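Local coordinates for BRIC1 (PDB 6FF6), which is a computationally designed repeat protein with a novel corrugated architecture and no known biological function, probably made to explore interface-driven design, at residues D221-K224 / E228-A231; G66-F71 / M75-V80. All blocks are in the same frame, centred on the assembly; numbering follows the deposited sequence.

Contact 1 (D221-K224 / E228-A231); sequences DAYK and EPDA
Glu228 reaches the end of helix 203-224 through its backbone: its carbonyl carbon C lies 3.9 Å from Ala222 CB. Its CB starts away, yet the chain turns back, bringing OE1 to 4.6 Å from Tyr223 CE1; the residue is exposed, which suits a charge. Pro229 follows and makes most of the contact. Its CA is 3.7 Å from Ala222 CB, and the two CB atoms are 4.3 Å apart, so the methyl meets the foot of the pyrrolidine ring. The small methyl suits a place where the backbones run close, the CA atoms of Ala222 and Pro229 being 5.2 Å apart. The arrangement is a helix-loop-helix connection, in which a proline, with no N-H to offer and a fixed phi, suits the non-helical link folded back on the preceding helix. The CG and CD atoms of the proline ring lie against Tyr223: CD packs 3.6 Å from Tyr223 CE1, and CG lies 3.5 Å from Tyr223 OH, the two rings meeting at a slant. Tyr223 has its CG anti to the carbonyl carbon (chi1 -55°), which turns the ring toward Pro229 and lets CE1, CZ and OH reach CG and CD. Its hydroxyl is hydrogen-bonded to Leu180 N at the start of helix 178-196, and its ring stacks with Phe177; Ile179 touches both the tyrosine and the proline. Asp230 turns away from Ala222 and N-caps helix 231-247, its OD1 accepting from Ala232 N and its OD2 paired with Ser233 OG. With Ala231 that helix begins.

Contact 2 (G66-F71 / M75-V80); sequences GGAGTF and MLQYAV
Leu76 sets its CG anti to the backbone N (chi1 -178°), which sends the isobutyl group across to Ala68, and Gln77 runs on extended beyond CG until its amide lies beside Gly69. These side chains join two successive helices, 51-71 and 74-92, as a helical hairpin with a very short connection: the local axes are nearly antiparallel, 151° between their directions, and approach to 8.6 Å. The small Ala68 and Gly69 are consistent with this spacing. Ala68 points its methyl toward the partner helix, and its CB meets Leu76 CD2 at 3.8 Å, with Leu76 CG almost as near, so one methyl fits against the branch of the leucine. On its other flank the same CB touches Gln77 CG at 3.9 Å, placing Ala68 between an apolar neighbour and the aliphatic part of a polar one. Leucine suits the buried side, where it also packs on Met115 and Leu116 of helix 99-121; glutamine suits a partly exposed place, its CG packing on Ala68 and its amide lying on the Gly69 backbone. Gly69 presents no side chain there, and the amide draws close. Beyond the interface Thr70, facing away from the partner helix, hydrogen-bonds through OG1 to Gly66 O at 2.8 Å, an oxygen that also accepts from Thr70 N; the hydroxyl comes in above the carbonyl plane, 41° out of it. Across the hairpin no hydrogen bond forms, and the approach of Gln77 NE2 to Gly69 CA, 3.3 Å, is a van der Waals contact.

How the contacts relate
Both contacts join the end of one helix to what follows it in the chain, with three residues between the segments in each case. Contact 2 passes through a very short turn into the next helix, whereas contact 1 passes through a non-helical link before helix 231-247 begins. They come in series and lie on opposite sides of the chain's centre, with centres 35 Å apart and nearest atoms about 23 Å apart, so neither touches the other. Contact 2 also borders the second subunit, where Tyr78 meets Phe167 of that subunit; no other chain of the assembly touches contact 1. No active site or ligand is known for this designed protein, and each contact is packing within a helical scaffold.

Contact 1 (D221-K224 / E228-A231)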
ATOM      1  N   ASP A 221      -2.060  19.899  13.575  1.00 89.38           N
ATOM      2  CA  ASP A 221      -0.941  20.018  14.511  1.00 92.37           C
ATOM      3  C   ASP A 221      -1.130  19.233  15.812  1.00 99.22           C
ATOM      4  O   ASP A 221      -0.180  18.606  16.294  1.00101.34           O
ATOM      5  CB  ASP A 221      -0.628  21.493  14.795  1.00 95.54           C
ATOM      6  CG  ASP A 221      -0.045  22.259  13.603  1.00113.61           C
ATOM      7  OD1 ASP A 221       0.300  21.612  12.573  1.00108.29           O
ATOM      8  OD2 ASP A 221       0.045  23.502  13.688  1.00131.93           O
ATOM      9  N   ALA A 222      -2.344  19.258  16.381  1.00 96.12           N
ATOM     10  CA  ALA A 222      -2.648  18.497  17.588  1.00 96.67           C
ATOM     11  C   ALA A 222      -2.416  17.023  17.291  1.00103.81           C
ATOM     12  O   ALA A 222      -1.638  16.389  18.002  1.00106.45           O
ATOM     13  CB  ALA A 222      -4.082  18.723  18.012  1.00 95.86           C
ATOM     14  N   TYR A 223      -3.017  16.494  16.198  1.00100.26           N
ATOM     15  CA  TYR A 223      -2.827  15.092  15.792  1.00101.46           C
ATOM     16  C   TYR A 223      -1.349  14.800  15.451  1.00110.13           C
ATOM     17  O   TYR A 223      -0.869  13.701  15.751  1.00111.64           O
ATOM     18  CB  TYR A 223      -3.683  14.708  14.575  1.00100.51           C
ATOM     19  CG  TYR A 223      -5.173  14.948  14.661  1.00 99.14           C
ATOM     20  CD1 TYR A 223      -5.948  14.305  15.620  1.00100.41           C
ATOM     21  CD2 TYR A 223      -5.833  15.684  13.682  1.00 98.55           C
ATOM     22  CE1 TYR A 223      -7.329  14.449  15.645  1.00 99.46           C
ATOM     23  CE2 TYR A 223      -7.211  15.881  13.733  1.00 98.12           C
ATOM     24  CZ  TYR A 223      -7.955  15.252  14.712  1.00102.78           C
ATOM     25  OH  TYR A 223      -9.316  15.391  14.743  1.00103.61           O
ATOM     26  N   LYS A 224      -0.637  15.782  14.842  1.00106.95           N
ATOM     27  CA  LYS A 224       0.781  15.655  14.486  1.00109.69           C
ATOM     28  C   LYS A 224       1.620  15.399  15.738  1.00118.46           C
ATOM     29  O   LYS A 224       2.560  14.620  15.689  1.00120.30           O
ATOM     30  CB  LYS A 224       1.265  16.911  13.745  1.00110.97           C
ATOM     31  CG  LYS A 224       2.498  16.719  12.883  1.00127.07           C
ATOM     32  CD  LYS A 224       2.790  17.993  12.075  1.00139.25           C
ATOM     33  CE  LYS A 224       3.875  17.818  11.030  1.00157.68           C
ATOM     34  NZ  LYS A 224       3.987  19.003  10.135  1.00163.82           N
ATOM     35  N   GLU A 228      -4.930  15.829  21.390  1.00106.52           N
ATOM     36  CA  GLU A 228      -6.316  15.902  20.980  1.00101.83           C
ATOM     37  C   GLU A 228      -6.672  17.339  20.610  1.00 99.61           C
ATOM     38  O   GLU A 228      -6.270  18.268  21.312  1.00 98.85           O
ATOM     39  CB  GLU A 228      -7.252  15.251  22.020  1.00103.44           C
ATOM     40  CG  GLU A 228      -8.003  14.034  21.485  1.00109.99           C
ATOM     41  CD  GLU A 228      -7.236  12.794  21.046  1.00137.08           C
ATOM     42  OE1 GLU A 228      -7.250  12.492  19.830  1.00133.63           O
ATOM     43  OE2 GLU A 228      -6.662  12.097  21.917  1.00136.33           O
ATOM     44  N   PRO A 229      -7.336  17.535  19.448  1.00 92.19           N
ATOM     45  CA  PRO A 229      -7.664  18.904  19.011  1.00 90.59           C
ATOM     46  C   PRO A 229      -8.518  19.686  19.998  1.00 94.71           C
ATOM     47  O   PRO A 229      -9.170  19.083  20.862  1.00 96.44           O
ATOM     48  CB  PRO A 229      -8.346  18.706  17.652  1.00 90.51           C
ATOM     49  CG  PRO A 229      -8.719  17.277  17.603  1.00 94.70           C
ATOM     50  CD  PRO A 229      -7.832  16.517  18.498  1.00 91.82           C
ATOM     51  N   ASP A 230      -8.494  21.027  19.894  1.00 89.66           N
ATOM     52  CA  ASP A 230      -9.249  21.893  20.795  1.00 90.66           C
ATOM     53  C   ASP A 230     -10.745  21.771  20.553  1.00 92.99           C
ATOM     54  O   ASP A 230     -11.226  22.072  19.459  1.00 92.08           O
ATOM     55  CB  ASP A 230      -8.792  23.359  20.685  1.00 93.30           C
ATOM     56  CG  ASP A 230      -9.406  24.318  21.685  1.00106.54           C
ATOM     57  OD1 ASP A 230      -9.931  23.851  22.724  1.00110.11           O
ATOM     58  OD2 ASP A 230      -9.355  25.537  21.438  1.00117.32           O
ATOM     59  N   ALA A 231     -11.461  21.301  21.576  1.00 90.42           N
ATOM     60  CA  ALA A 231     -12.919  21.124  21.599  1.00 89.29           C
ATOM     61  C   ALA A 231     -13.650  22.476  21.523  1.00 94.56           C
ATOM     62  O   ALA A 231     -14.672  22.588  20.835  1.00 95.34           O
ATOM     63  CB  ALA A 231     -13.312  20.387  22.862  1.00 90.92           C
TER

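Contact 2 (G66-F71 / M75-V80)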
ATOM      1  N   GLY A  66     -11.688 -13.954   1.615  1.00100.35           N
ATOM      2  CA  GLY A  66     -12.615 -13.062   0.927  1.00104.77           C
ATOM      3  C   GLY A  66     -12.333 -11.600   1.197  1.00111.55           C
ATOM      4  O   GLY A  66     -12.191 -10.809   0.254  1.00115.03           O
ATOM      5  N   GLY A  67     -12.216 -11.256   2.484  1.00105.40           N
ATOM      6  CA  GLY A  67     -11.897  -9.902   2.924  1.00105.83           C
ATOM      7  C   GLY A  67     -10.529  -9.451   2.453  1.00106.85           C
ATOM      8  O   GLY A  67     -10.374  -8.333   1.959  1.00109.11           O
ATOM      9  N   ALA A  68      -9.534 -10.335   2.578  1.00100.15           N
ATOM     10  CA  ALA A  68      -8.162 -10.065   2.144  1.00100.17           C
ATOM     11  C   ALA A  68      -8.122  -9.729   0.639  1.00111.50           C
ATOM     12  O   ALA A  68      -7.495  -8.739   0.251  1.00113.55           O
ATOM     13  CB  ALA A  68      -7.261 -11.241   2.455  1.00 96.50           C
ATOM     14  N   GLY A  69      -8.874 -10.485  -0.165  1.00109.89           N
ATOM     15  CA  GLY A  69      -9.013 -10.223  -1.592  1.00113.81           C
ATOM     16  C   GLY A  69      -9.706  -8.900  -1.865  1.00122.41           C
ATOM     17  O   GLY A  69      -9.234  -8.111  -2.692  1.00126.56           O
ATOM     18  N   THR A  70     -10.816  -8.638  -1.152  1.00118.74           N
ATOM     19  CA  THR A  70     -11.609  -7.405  -1.278  1.00123.06           C
ATOM     20  C   THR A  70     -10.749  -6.145  -1.102  1.00127.12           C
ATOM     21  O   THR A  70     -10.877  -5.204  -1.887  1.00131.37           O
ATOM     22  CB  THR A  70     -12.800  -7.421  -0.289  1.00130.63           C
ATOM     23  OG1 THR A  70     -13.635  -8.549  -0.550  1.00132.83           O
ATOM     24  CG2 THR A  70     -13.646  -6.168  -0.366  1.00132.79           C
ATOM     25  N   PHE A  71      -9.862  -6.145  -0.091  1.00118.96           N
ATOM     26  CA  PHE A  71      -9.041  -4.984   0.242  1.00119.45           C
ATOM     27  C   PHE A  71      -7.612  -5.009  -0.288  1.00121.46           C
ATOM     28  O   PHE A  71      -6.835  -4.099   0.029  1.00122.82           O
ATOM     29  CB  PHE A  71      -9.030  -4.768   1.756  1.00118.73           C
ATOM     30  CG  PHE A  71     -10.392  -4.619   2.388  1.00122.00           C
ATOM     31  CD1 PHE A  71     -11.203  -3.538   2.078  1.00131.05           C
ATOM     32  CD2 PHE A  71     -10.849  -5.540   3.316  1.00120.28           C
ATOM     33  CE1 PHE A  71     -12.462  -3.400   2.668  1.00134.24           C
ATOM     34  CE2 PHE A  71     -12.107  -5.401   3.901  1.00125.24           C
ATOM     35  CZ  PHE A  71     -12.904  -4.330   3.580  1.00129.07           C
ATOM     36  N   MET A  75      -0.395 -10.181   1.078  1.00103.44           N
ATOM     37  CA  MET A  75       0.402 -11.036   1.957  1.00100.20           C
ATOM     38  C   MET A  75      -0.508 -11.936   2.764  1.00100.48           C
ATOM     39  O   MET A  75      -0.198 -13.103   2.967  1.00 99.00           O
ATOM     40  CB  MET A  75       1.244 -10.177   2.898  1.00103.13           C
ATOM     41  CG  MET A  75       2.160  -9.243   2.201  1.00109.77           C
ATOM     42  SD  MET A  75       3.641 -10.114   1.816  1.00114.26           S
ATOM     43  CE  MET A  75       4.746  -9.221   2.790  1.00112.61           C
ATOM     44  N   LEU A  76      -1.655 -11.393   3.207  1.00 97.14           N
ATOM     45  CA  LEU A  76      -2.644 -12.141   3.968  1.00 93.41           C
ATOM     46  C   LEU A  76      -3.290 -13.204   3.050  1.00 95.87           C
ATOM     47  O   LEU A  76      -3.406 -14.361   3.458  1.00 94.25           O
ATOM     48  CB  LEU A  76      -3.686 -11.177   4.558  1.00 93.94           C
ATOM     49  CG  LEU A  76      -4.782 -11.780   5.436  1.00 95.57           C
ATOM     50  CD1 LEU A  76      -4.186 -12.537   6.604  1.00 93.21           C
ATOM     51  CD2 LEU A  76      -5.699 -10.709   5.926  1.00 95.26           C
ATOM     52  N   GLN A  77      -3.670 -12.804   1.810  1.00 91.83           N
ATOM     53  CA  GLN A  77      -4.272 -13.647   0.771  1.00 91.33           C
ATOM     54  C   GLN A  77      -3.431 -14.900   0.560  1.00 92.04           C
ATOM     55  O   GLN A  77      -3.962 -16.006   0.590  1.00 90.92           O
ATOM     56  CB  GLN A  77      -4.334 -12.874  -0.557  1.00 96.56           C
ATOM     57  CG  GLN A  77      -5.715 -12.400  -0.971  1.00114.96           C
ATOM     58  CD  GLN A  77      -5.647 -11.453  -2.153  1.00125.27           C
ATOM     59  OE1 GLN A  77      -4.833 -10.526  -2.201  1.00124.10           O
ATOM     60  NE2 GLN A  77      -6.515 -11.651  -3.132  1.00106.30           N
ATOM     61  N   TYR A  78      -2.115 -14.719   0.398  1.00 86.94           N
ATOM     62  CA  TYR A  78      -1.171 -15.796   0.182  1.00 86.44           C
ATOM     63  C   TYR A  78      -1.045 -16.728   1.394  1.00 86.23           C
ATOM     64  O   TYR A  78      -1.087 -17.947   1.235  1.00 83.83           O
ATOM     65  CB  TYR A  78       0.173 -15.230  -0.289  1.00 90.75           C
ATOM     66  CG  TYR A  78       0.220 -15.041  -1.799  1.00 97.60           C
ATOM     67  CD1 TYR A  78       0.376 -16.130  -2.656  1.00102.12           C
ATOM     68  CD2 TYR A  78       0.099 -13.776  -2.369  1.00101.55           C
ATOM     69  CE1 TYR A  78       0.415 -15.965  -4.045  1.00107.18           C
ATOM     70  CE2 TYR A  78       0.149 -13.596  -3.757  1.00107.47           C
ATOM     71  CZ  TYR A  78       0.299 -14.695  -4.592  1.00118.18           C
ATOM     72  OH  TYR A  78       0.332 -14.529  -5.964  1.00125.03           O
ATOM     73  N   ALA A  79      -0.974 -16.158   2.589  1.00 83.94           N
ATOM     74  CA  ALA A  79      -0.946 -16.890   3.871  1.00 82.69           C
ATOM     75  C   ALA A  79      -2.230 -17.718   4.068  1.00 86.28           C
ATOM     76  O   ALA A  79      -2.151 -18.837   4.574  1.00 85.87           O
ATOM     77  CB  ALA A  79      -0.790 -15.911   5.038  1.00 82.95           C
ATOM     78  N   VAL A  80      -3.396 -17.175   3.661  1.00 82.82           N
ATOM     79  CA  VAL A  80      -4.686 -17.848   3.782  1.00 82.34           C
ATOM     80  C   VAL A  80      -4.787 -18.968   2.754  1.00 86.29           C
ATOM     81  O   VAL A  80      -5.194 -20.073   3.120  1.00 84.18           O
ATOM     82  CB  VAL A  80      -5.875 -16.864   3.677  1.00 87.64           C
ATOM     83  CG1 VAL A  80      -7.194 -17.594   3.774  1.00 86.93           C
ATOM     84  CG2 VAL A  80      -5.797 -15.803   4.754  1.00 87.49           C
TER